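Local structure of ficolin-3 (Homo sapiens, 2J5Z) at residues S183-R188 with Y199-A204; G27-C32 with V41-D46; A118-L123 with L131-F136. The protein binds galactose through its fibrinogen-like recognition domain and, as a lectin, probably recognises carbohydrates in innate immunity. All coordinates share one frame; numbering follows the deposited sequence.

In the fold
Contacts 2 and 3 are antiparallel hairpins of the same sheet, their centres about 21 Å apart, whereas contact 1 pairs two loop segments without regular helix or strand near bound galactose. Contacts 1 and 2 lie on opposite sides of the chain's centre and are mostly buried; contact 3 is only partly so. Their chemistry follows their place. Contact 1 is held by an asparagine side chain, one backbone bond and two waters. Contact 2 combines strand bonds with a Trp-Phe edge-to-face pair and meets both other subunits. Contact 3 has one leucine- and phenylalanine-lined face turned inward and one face with an exposed arginine. Contacts 1 and 3 come within about 6 Å at their nearest atoms without touching.

Contact 1 (S183-R188 with Y199-A204). With GAL (beta-D-galactopyranose), chain E.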
loop_
_atom_site.group_PDB
_atom_site.type_symbol
_atom_site.label_atom_id
_atom_site.label_comp_id
_atom_site.label_asym_id
_atom_site.label_seq_id
_atom_site.Cartn_x
_atom_site.Cartn_y
_atom_site.Cartn_z
ATOM N N SER A 183 28.538 -9.387 -0.563
ATOM C CA SER A 183 27.175 -8.850 -0.762
ATOM C C SER A 183 26.967 -7.573 0.055
ATOM O O SER A 183 27.559 -7.390 1.114
ATOM C CB SER A 183 26.101 -9.886 -0.409
ATOM O OG SER A 183 26.316 -10.417 0.891
ATOM N N ASN A 184 26.094 -6.702 -0.432
ATOM C CA ASN A 184 25.947 -5.372 0.143
ATOM C C ASN A 184 24.551 -4.841 -0.177
ATOM O O ASN A 184 24.398 -3.755 -0.750
ATOM C CB ASN A 184 27.004 -4.447 -0.478
ATOM C CG ASN A 184 27.095 -3.111 0.204
ATOM O OD1 ASN A 184 27.077 -3.016 1.447
ATOM N ND2 ASN A 184 27.240 -2.043 -0.607
ATOM N N LEU A 185 23.531 -5.609 0.185
ATOM C CA LEU A 185 22.169 -5.340 -0.271
ATOM C C LEU A 185 21.497 -4.148 0.404
ATOM O O LEU A 185 20.435 -3.722 -0.031
ATOM C CB LEU A 185 21.282 -6.583 -0.140
ATOM C CG LEU A 185 21.739 -7.821 -0.925
ATOM C CD1 LEU A 185 20.750 -8.961 -0.713
ATOM C CD2 LEU A 185 21.957 -7.546 -2.437
ATOM N N ASN A 186 22.116 -3.631 1.463
ATOM C CA ASN A 186 21.639 -2.418 2.131
ATOM C C ASN A 186 22.498 -1.245 1.680
ATOM O O ASN A 186 22.585 -0.217 2.361
ATOM C CB ASN A 186 21.705 -2.554 3.653
ATOM C CG ASN A 186 20.709 -3.554 4.203
ATOM O OD1 ASN A 186 19.682 -3.828 3.580
ATOM N ND2 ASN A 186 20.997 -4.092 5.391
ATOM N N GLY A 187 23.138 -1.412 0.527
ATOM C CA GLY A 187 24.048 -0.386 0.022
ATOM C C GLY A 187 23.298 0.743 -0.657
ATOM O O GLY A 187 22.069 0.764 -0.671
ATOM N N ARG A 188 24.046 1.677 -1.234
ATOM C CA ARG A 188 23.460 2.863 -1.853
ATOM C C ARG A 188 22.692 2.567 -3.138
ATOM O O ARG A 188 23.172 1.867 -4.027
ATOM C CB ARG A 188 24.552 3.904 -2.115
ATOM C CG ARG A 188 24.021 5.260 -2.497
ATOM C CD ARG A 188 25.102 6.323 -2.290
ATOM N NE ARG A 188 24.546 7.665 -2.366
ATOM C CZ ARG A 188 25.277 8.769 -2.356
ATOM N NH1 ARG A 188 26.599 8.685 -2.268
ATOM N NH2 ARG A 188 24.683 9.952 -2.436
ATOM N N TYR A 199 30.647 1.204 -4.771
ATOM C CA TYR A 199 30.017 0.156 -3.979
ATOM C C TYR A 199 28.521 0.429 -3.922
ATOM O O TYR A 199 28.105 1.489 -3.442
ATOM C CB TYR A 199 30.581 0.171 -2.566
ATOM C CG TYR A 199 32.087 0.102 -2.530
ATOM C CD1 TYR A 199 32.754 -1.000 -3.038
ATOM C CD2 TYR A 199 32.843 1.144 -1.990
ATOM C CE1 TYR A 199 34.132 -1.072 -3.016
ATOM C CE2 TYR A 199 34.232 1.080 -1.958
ATOM C CZ TYR A 199 34.868 -0.035 -2.475
ATOM O OH TYR A 199 36.241 -0.129 -2.454
ATOM N N GLY A 200 27.725 -0.519 -4.406
ATOM C CA GLY A 200 26.266 -0.371 -4.396
ATOM C C GLY A 200 25.551 -1.627 -3.928
ATOM O O GLY A 200 26.106 -2.410 -3.162
ATOM N N ILE A 201 24.325 -1.821 -4.410
ATOM C CA ILE A 201 23.514 -2.988 -4.034
ATOM C C ILE A 201 24.013 -4.170 -4.862
ATOM O O ILE A 201 23.486 -4.474 -5.937
ATOM C CB ILE A 201 21.998 -2.708 -4.213
ATOM C CG1 ILE A 201 21.604 -1.511 -3.343
ATOM C CG2 ILE A 201 21.169 -3.942 -3.860
ATOM C CD1 ILE A 201 20.212 -0.941 -3.615
ATOM N N ASP A 202 25.065 -4.802 -4.343
ATOM C CA ASP A 202 25.910 -5.725 -5.107
ATOM C C ASP A 202 25.835 -7.163 -4.582
ATOM O O ASP A 202 25.652 -7.387 -3.383
ATOM C CB ASP A 202 27.371 -5.281 -5.036
ATOM C CG ASP A 202 27.610 -3.891 -5.615
ATOM O OD1 ASP A 202 26.760 -3.397 -6.381
ATOM O OD2 ASP A 202 28.662 -3.296 -5.290
ATOM N N TRP A 203 25.978 -8.125 -5.492
ATOM C CA TRP A 203 26.047 -9.554 -5.163
ATOM C C TRP A 203 27.189 -10.129 -6.008
ATOM O O TRP A 203 27.009 -10.378 -7.199
ATOM C CB TRP A 203 24.718 -10.238 -5.513
ATOM C CG TRP A 203 24.511 -11.648 -4.948
ATOM C CD1 TRP A 203 24.709 -12.831 -5.602
ATOM C CD2 TRP A 203 24.044 -11.996 -3.628
ATOM N NE1 TRP A 203 24.406 -13.892 -4.770
ATOM C CE2 TRP A 203 24.006 -13.404 -3.554
ATOM C CE3 TRP A 203 23.673 -11.248 -2.500
ATOM C CZ2 TRP A 203 23.590 -14.081 -2.405
ATOM C CZ3 TRP A 203 23.269 -11.920 -1.356
ATOM C CH2 TRP A 203 23.228 -13.321 -1.316
ATOM N N ALA A 204 28.359 -10.304 -5.396
ATOM C CA ALA A 204 29.595 -10.600 -6.146
ATOM C C ALA A 204 29.461 -11.738 -7.149
ATOM O O ALA A 204 30.000 -11.662 -8.260
ATOM C CB ALA A 204 30.758 -10.862 -5.200
HETATM C C1 GAL E . 35.872 -6.264 -0.903
HETATM C C2 GAL E . 34.566 -6.361 -1.674
HETATM C C3 GAL E . 34.306 -5.086 -2.467
HETATM C C4 GAL E . 34.654 -3.809 -1.701
HETATM C C5 GAL E . 35.901 -3.944 -0.841
HETATM C C6 GAL E . 36.072 -2.723 0.056
HETATM O O1 GAL E . 36.094 -7.453 -0.134
HETATM O O2 GAL E . 34.614 -7.476 -2.577
HETATM O O3 GAL E . 32.924 -5.053 -2.828
HETATM O O4 GAL E . 33.556 -3.431 -0.866
HETATM O O5 GAL E . 35.773 -5.126 -0.056
HETATM O O6 GAL E . 37.438 -2.294 0.025
HETATM O O HOH W 1 26.671 0.996 -1.268
HETATM O O HOH W 2 23.301 0.302 -6.033
#
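Galactose meets the ring of Tyr-199 obliquely, with GAL C4 3.1 Å from Tyr-199 CE1; the sugar is also hydrogen-bonded to the backbone N of Cys-180. The chain just behind this ring is pinned twice. Gly-200 N points at Asp-202 OD2 over 3.1 Å, a nearly straight bond (167° at the hydrogen) that meets the carboxylate from above its plane. On the carbonyl side, Asn-184 ND2 reaches Gly-200 O at 2.8 Å, the donor standing above the carbonyl plane. This reach follows from the first torsion of Asn-184, which sets CG anti to the backbone N (chi1 -170°). The amide's other end, OD1, is bonded to Tyr-177 OH, so the amide is held at both polar ends, which fixes its rotation. In this part of the fibrinogen-like domain the two segments share a single bridge, Ser-183 with Trp-203, and one direct backbone bond, Asn-184 N to Asp-202 O (3.1 Å). Asn-184 to Gly-187 then form a type I turn, closed by Gly-187 N on Asn-184 O, while Ile-201 centres an inverse gamma turn. Two waters link the far ends of the segments: one takes the N-H of Arg-188 and donates to Tyr-199 O, the other donates to Arg-188 O and accepts from Ile-201 N at 2.9 Å. Apolar contacts complete the pairing: Leu-185 splits its branches, CD1 lying 3.9 Å from Trp-203 CZ3 and CD2 4.0 Å from Ile-201 CG2. Ser-183 CB rests obliquely on the indole, 3.5 Å from Trp-203 CE3. Further out, Asp-202 OD2 also bonds Tyr-181 OH of the galactose pocket, Arg-58 NH1 bonds the carbonyls of Leu-185 and Gly-187, and Val-103 and Val-216 of neighbouring strands pack against the Leu-185 side chain.

Contact 2 (G27-C32 with V41-D46)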
loop_
_atom_site.group_PDB
_atom_site.type_symbol
_atom_site.label_atom_id
_atom_site.label_comp_id
_atom_site.label_asym_id
_atom_site.label_seq_id
_atom_site.Cartn_x
_atom_site.Cartn_y
_atom_site.Cartn_z
ATOM N N GLY A 27 0.884 -9.393 1.757
ATOM C CA GLY A 27 0.661 -8.048 2.259
ATOM C C GLY A 27 1.076 -7.957 3.713
ATOM O O GLY A 27 1.732 -8.863 4.228
ATOM N N TRP A 28 0.648 -6.892 4.376
ATOM C CA TRP A 28 1.059 -6.634 5.770
ATOM C C TRP A 28 0.129 -7.325 6.774
ATOM O O TRP A 28 -1.103 -7.188 6.716
ATOM C CB TRP A 28 1.169 -5.124 6.021
ATOM C CG TRP A 28 2.326 -4.557 5.258
ATOM C CD1 TRP A 28 2.313 -4.071 3.979
ATOM C CD2 TRP A 28 3.687 -4.490 5.701
ATOM N NE1 TRP A 28 3.581 -3.690 3.606
ATOM C CE2 TRP A 28 4.443 -3.931 4.644
ATOM C CE3 TRP A 28 4.333 -4.812 6.901
ATOM C CZ2 TRP A 28 5.820 -3.719 4.741
ATOM C CZ3 TRP A 28 5.701 -4.594 7.001
ATOM C CH2 TRP A 28 6.429 -4.045 5.928
ATOM N N TYR A 29 0.732 -8.085 7.682
ATOM C CA TYR A 29 0.003 -8.839 8.691
ATOM C C TYR A 29 0.694 -8.641 10.028
ATOM O O TYR A 29 1.872 -8.360 10.067
ATOM C CB TYR A 29 0.043 -10.325 8.383
ATOM C CG TYR A 29 -0.766 -10.731 7.171
ATOM C CD1 TYR A 29 -2.075 -11.155 7.305
ATOM C CD2 TYR A 29 -0.211 -10.680 5.899
ATOM C CE1 TYR A 29 -2.826 -11.535 6.196
ATOM C CE2 TYR A 29 -0.944 -11.051 4.787
ATOM C CZ TYR A 29 -2.252 -11.476 4.950
ATOM O OH TYR A 29 -2.993 -11.837 3.851
ATOM N N HIS A 30 -0.027 -8.840 11.119
ATOM C CA HIS A 30 0.624 -8.815 12.434
ATOM C C HIS A 30 1.001 -10.212 12.915
ATOM O O HIS A 30 0.195 -11.149 12.826
ATOM C CB HIS A 30 -0.267 -8.104 13.438
ATOM C CG HIS A 30 -0.303 -6.623 13.245
ATOM N ND1 HIS A 30 0.335 -5.747 14.095
ATOM C CD2 HIS A 30 -0.866 -5.865 12.276
ATOM C CE1 HIS A 30 0.146 -4.511 13.671
ATOM N NE2 HIS A 30 -0.578 -4.555 12.566
ATOM N N LEU A 31 2.237 -10.361 13.382
ATOM C CA LEU A 31 2.660 -11.592 14.036
ATOM C C LEU A 31 2.700 -11.300 15.525
ATOM O O LEU A 31 2.879 -10.156 15.923
ATOM C CB LEU A 31 4.066 -12.012 13.606
ATOM C CG LEU A 31 4.419 -12.226 12.140
ATOM C CD1 LEU A 31 5.796 -12.865 12.018
ATOM C CD2 LEU A 31 3.363 -13.088 11.462
ATOM N N CYS A 32 2.513 -12.328 16.339
ATOM C CA CYS A 32 2.692 -12.183 17.779
ATOM C C CYS A 32 4.039 -12.808 18.107
ATOM O O CYS A 32 4.220 -14.019 17.983
ATOM C CB CYS A 32 1.556 -12.856 18.559
ATOM S SG CYS A 32 1.446 -12.343 20.322
ATOM N N VAL A 41 4.448 -7.264 9.654
ATOM C CA VAL A 41 5.437 -7.837 8.746
ATOM C C VAL A 41 4.771 -8.043 7.400
ATOM O O VAL A 41 3.547 -8.184 7.331
ATOM C CB VAL A 41 5.929 -9.240 9.214
ATOM C CG1 VAL A 41 6.567 -9.161 10.608
ATOM C CG2 VAL A 41 4.774 -10.212 9.196
ATOM N N PHE A 42 5.578 -8.061 6.344
ATOM C CA PHE A 42 5.076 -8.369 5.004
ATOM C C PHE A 42 5.207 -9.845 4.729
ATOM O O PHE A 42 6.320 -10.385 4.756
ATOM C CB PHE A 42 5.824 -7.581 3.929
ATOM C CG PHE A 42 5.216 -7.730 2.565
ATOM C CD1 PHE A 42 4.220 -6.854 2.140
ATOM C CD2 PHE A 42 5.611 -8.756 1.725
ATOM C CE1 PHE A 42 3.638 -6.992 0.893
ATOM C CE2 PHE A 42 5.021 -8.907 0.462
ATOM C CZ PHE A 42 4.038 -8.011 0.055
ATOM N N CYS A 43 4.072 -10.504 4.486
ATOM C CA CYS A 43 4.073 -11.927 4.143
ATOM C C CYS A 43 3.886 -12.073 2.646
ATOM O O CYS A 43 2.939 -11.514 2.084
ATOM C CB CYS A 43 2.927 -12.647 4.830
ATOM S SG CYS A 43 3.053 -12.737 6.631
ATOM N N ASP A 44 4.790 -12.805 2.006
ATOM C CA ASP A 44 4.602 -13.146 0.593
ATOM C C ASP A 44 3.918 -14.499 0.579
ATOM O O ASP A 44 4.510 -15.506 0.965
ATOM C CB ASP A 44 5.941 -13.187 -0.144
ATOM C CG ASP A 44 5.796 -13.585 -1.607
ATOM O OD1 ASP A 44 4.837 -14.305 -1.945
ATOM O OD2 ASP A 44 6.658 -13.174 -2.418
ATOM N N MET A 45 2.663 -14.516 0.150
ATOM C CA MET A 45 1.858 -15.726 0.215
ATOM C C MET A 45 1.802 -16.455 -1.122
ATOM O O MET A 45 1.037 -17.404 -1.276
ATOM C CB MET A 45 0.438 -15.387 0.661
ATOM C CG MET A 45 0.347 -14.732 2.051
ATOM S SD MET A 45 1.261 -15.698 3.271
ATOM C CE MET A 45 0.402 -15.202 4.774
ATOM N N ASP A 46 2.622 -16.031 -2.081
ATOM C CA ASP A 46 2.504 -16.549 -3.450
ATOM C C ASP A 46 3.785 -17.151 -4.044
ATOM O O ASP A 46 3.734 -18.198 -4.695
ATOM C CB ASP A 46 1.929 -15.473 -4.380
ATOM C CG ASP A 46 1.151 -16.065 -5.547
ATOM O OD1 ASP A 46 1.325 -17.273 -5.822
ATOM O OD2 ASP A 46 0.362 -15.330 -6.177
#
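Val-41 O is gripped twice by the opposite strand: Tyr-29 N-H comes in nearly along its C=O axis at 2.8 Å (170° at the hydrogen), and Trp-28 CA adds a CA-H...O contact. Val-41 N returns a bond to Tyr-29 O, closing one hydrogen-bonded pair of an antiparallel hairpin; Gly-27 and Cys-43 form the next, with Cys-43 N 2.9 Å from Gly-27 O. Between them lies the non-hydrogen-bonded pair Trp-28 and Phe-42, whose rings meet edge to face. The pairing brings Phe-42 CB over the six-membered ring of Trp-28, 3.9 Å from its centroid. Phe-42 CG, anti to its backbone N (chi1 -172°), then turns the phenyl so that its edge meets the five-membered ring, planes at 73°. Gly-27 N lies over one phenyl face, toward its rim. On the sheet face of Tyr-29, Val-41 and Cys-43, Tyr-29 CD2 touches Cys-43 CB at 3.9 Å, beside the sulfur that is bonded to Cys-15. Nearby, Leu-31 CG abuts Val-41 CG2 at 3.6 Å. Helix 15-20 packs on this side, Leu-18 touching Tyr-29, Leu-31 and Met-45. Glu-80 of a second subunit packs against Trp-28 and Phe-42, and Leu-25 of the third subunit packs on Trp-28, while strand 52-58 flanks strand 38-44, its Leu-53 meeting Val-41.

Contact 3 (A118-L123 with L131-F136); sequences ATFRLL and LALGKF
Backbone hydrogen bonds zip the end of strand 112-122 and strand 131-133 into an antiparallel hairpin. Arg-121 and Ala-132 form its hydrogen-bonded pair, with Ala-132 N meeting Arg-121 O nearly along the C=O axis at 2.8 Å. Further along the pair, Gly-134 N reaches Thr-119 O at 2.8 Å from above the carbonyl plane, and Ala-118 N reaches Lys-135 O at 2.9 Å. A water joins Thr-119 OG1 to Ala-132 O, donating to the carbonyl at 2.8 Å. Thr-119 OG1 also lies 3.3 Å from Gly-134 CA, close packing against a residue with no side chain. Apolar contacts fill the face of Phe-120, Leu-122, Leu-131 and Leu-133. There Leu-131 CD1 touches both Phe-120 CE1, 3.5 Å away, and Leu-122 CD2, while Leu-133 CD1 sits at the edge of the Phe-120 ring. On the other face the Arg-121 chain bends at chi3 (59°), laying one side of its guanidinium over Ala-132 CB, with NH2 at 3.8 Å. The hairpin is thus two-sided: its apolar face packs on Leu-101 and Trp-176, and its Arg-121 face, with the charged group exposed, is suited to solvent.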
loop_
_atom_site.group_PDB
_atom_site.type_symbol
_atom_site.label_atom_id
_atom_site.label_comp_id
_atom_site.label_asym_id
_atom_site.label_seq_id
_atom_site.Cartn_x
_atom_site.Cartn_y
_atom_site.Cartn_z
ATOM N N ALA A 118 19.867 -22.755 3.880
ATOM C CA ALA A 118 19.045 -23.658 4.675
ATOM C C ALA A 118 18.462 -23.014 5.932
ATOM O O ALA A 118 17.316 -23.300 6.310
ATOM C CB ALA A 118 19.869 -24.901 5.062
ATOM N N THR A 119 19.274 -22.193 6.602
ATOM C CA THR A 119 18.839 -21.482 7.816
ATOM C C THR A 119 19.402 -20.064 7.887
ATOM O O THR A 119 20.396 -19.736 7.236
ATOM C CB THR A 119 19.234 -22.220 9.139
ATOM O OG1 THR A 119 20.660 -22.326 9.221
ATOM C CG2 THR A 119 18.605 -23.620 9.224
ATOM N N PHE A 120 18.756 -19.233 8.697
ATOM C CA PHE A 120 19.196 -17.872 8.954
ATOM C C PHE A 120 18.806 -17.532 10.389
ATOM O O PHE A 120 17.667 -17.747 10.808
ATOM C CB PHE A 120 18.497 -16.909 7.969
ATOM C CG PHE A 120 18.693 -15.442 8.263
ATOM C CD1 PHE A 120 19.661 -14.705 7.579
ATOM C CD2 PHE A 120 17.874 -14.779 9.173
ATOM C CE1 PHE A 120 19.827 -13.337 7.829
ATOM C CE2 PHE A 120 18.034 -13.424 9.429
ATOM C CZ PHE A 120 18.993 -12.699 8.752
ATOM N N ARG A 121 19.756 -16.990 11.130
ATOM C CA ARG A 121 19.499 -16.578 12.506
ATOM C C ARG A 121 20.428 -15.444 12.843
ATOM O O ARG A 121 21.574 -15.421 12.388
ATOM C CB ARG A 121 19.752 -17.769 13.440
ATOM C CG ARG A 121 19.589 -17.485 14.902
ATOM C CD ARG A 121 19.594 -18.793 15.706
ATOM N NE ARG A 121 20.841 -19.526 15.508
ATOM C CZ ARG A 121 21.925 -19.397 16.268
ATOM N NH1 ARG A 121 21.926 -18.571 17.317
ATOM N NH2 ARG A 121 23.007 -20.121 15.990
ATOM N N LEU A 122 19.952 -14.477 13.633
ATOM C CA LEU A 122 20.864 -13.462 14.147
ATOM C C LEU A 122 21.044 -13.644 15.643
ATOM O O LEU A 122 20.068 -13.894 16.366
ATOM C CB LEU A 122 20.345 -12.037 13.886
ATOM C CG LEU A 122 20.122 -11.564 12.459
ATOM C CD1 LEU A 122 19.818 -10.061 12.458
ATOM C CD2 LEU A 122 21.334 -11.893 11.584
ATOM N N LEU A 123 22.280 -13.528 16.102
ATOM C CA LEU A 123 22.538 -13.514 17.542
ATOM C C LEU A 123 21.995 -12.212 18.106
ATOM O O LEU A 123 21.515 -11.366 17.343
ATOM C CB LEU A 123 24.030 -13.675 17.828
ATOM C CG LEU A 123 24.542 -15.125 17.799
ATOM C CD1 LEU A 123 24.336 -15.739 16.424
ATOM C CD2 LEU A 123 26.003 -15.227 18.218
ATOM N N LEU A 131 25.642 -12.773 12.277
ATOM C CA LEU A 131 24.909 -13.657 11.381
ATOM C C LEU A 131 25.274 -15.111 11.627
ATOM O O LEU A 131 26.463 -15.459 11.711
ATOM C CB LEU A 131 25.239 -13.317 9.926
ATOM C CG LEU A 131 24.601 -14.218 8.851
ATOM C CD1 LEU A 131 23.073 -14.180 8.886
ATOM C CD2 LEU A 131 25.106 -13.757 7.503
ATOM N N ALA A 132 24.255 -15.948 11.758
ATOM C CA ALA A 132 24.437 -17.410 11.711
ATOM C C ALA A 132 23.690 -17.959 10.486
ATOM O O ALA A 132 22.461 -18.104 10.495
ATOM C CB ALA A 132 23.926 -18.059 12.988
ATOM N N LEU A 133 24.442 -18.241 9.426
ATOM C CA LEU A 133 23.844 -18.641 8.158
ATOM C C LEU A 133 24.072 -20.124 7.890
ATOM O O LEU A 133 25.187 -20.608 8.049
ATOM C CB LEU A 133 24.451 -17.804 7.026
ATOM C CG LEU A 133 23.769 -17.896 5.667
ATOM C CD1 LEU A 133 22.417 -17.189 5.698
ATOM C CD2 LEU A 133 24.698 -17.314 4.586
ATOM N N GLY A 134 23.006 -20.820 7.490
ATOM C CA GLY A 134 23.075 -22.213 7.045
ATOM C C GLY A 134 23.701 -22.340 5.667
ATOM O O GLY A 134 24.044 -21.346 5.022
ATOM N N LYS A 135 23.880 -23.578 5.231
ATOM C CA LYS A 135 24.544 -23.852 3.959
ATOM C C LYS A 135 23.705 -23.441 2.749
ATOM O O LYS A 135 22.480 -23.463 2.793
ATOM C CB LYS A 135 24.892 -25.342 3.871
ATOM C CG LYS A 135 25.752 -25.834 5.036
ATOM C CD LYS A 135 27.087 -25.132 5.061
ATOM C CE LYS A 135 27.984 -25.691 6.178
ATOM N NZ LYS A 135 29.252 -24.913 6.310
ATOM N N PHE A 136 24.403 -23.078 1.676
ATOM C CA PHE A 136 23.812 -22.720 0.398
ATOM C C PHE A 136 23.188 -23.954 -0.248
ATOM O O PHE A 136 23.850 -24.986 -0.390
ATOM C CB PHE A 136 24.909 -22.140 -0.502
ATOM C CG PHE A 136 24.437 -21.702 -1.859
ATOM C CD1 PHE A 136 23.649 -20.562 -2.016
ATOM C CD2 PHE A 136 24.816 -22.409 -2.998
ATOM C CE1 PHE A 136 23.234 -20.145 -3.273
ATOM C CE2 PHE A 136 24.402 -22.003 -4.265
ATOM C CZ PHE A 136 23.612 -20.871 -4.410
HETATM O O HOH W 3 21.615 -20.765 11.003
#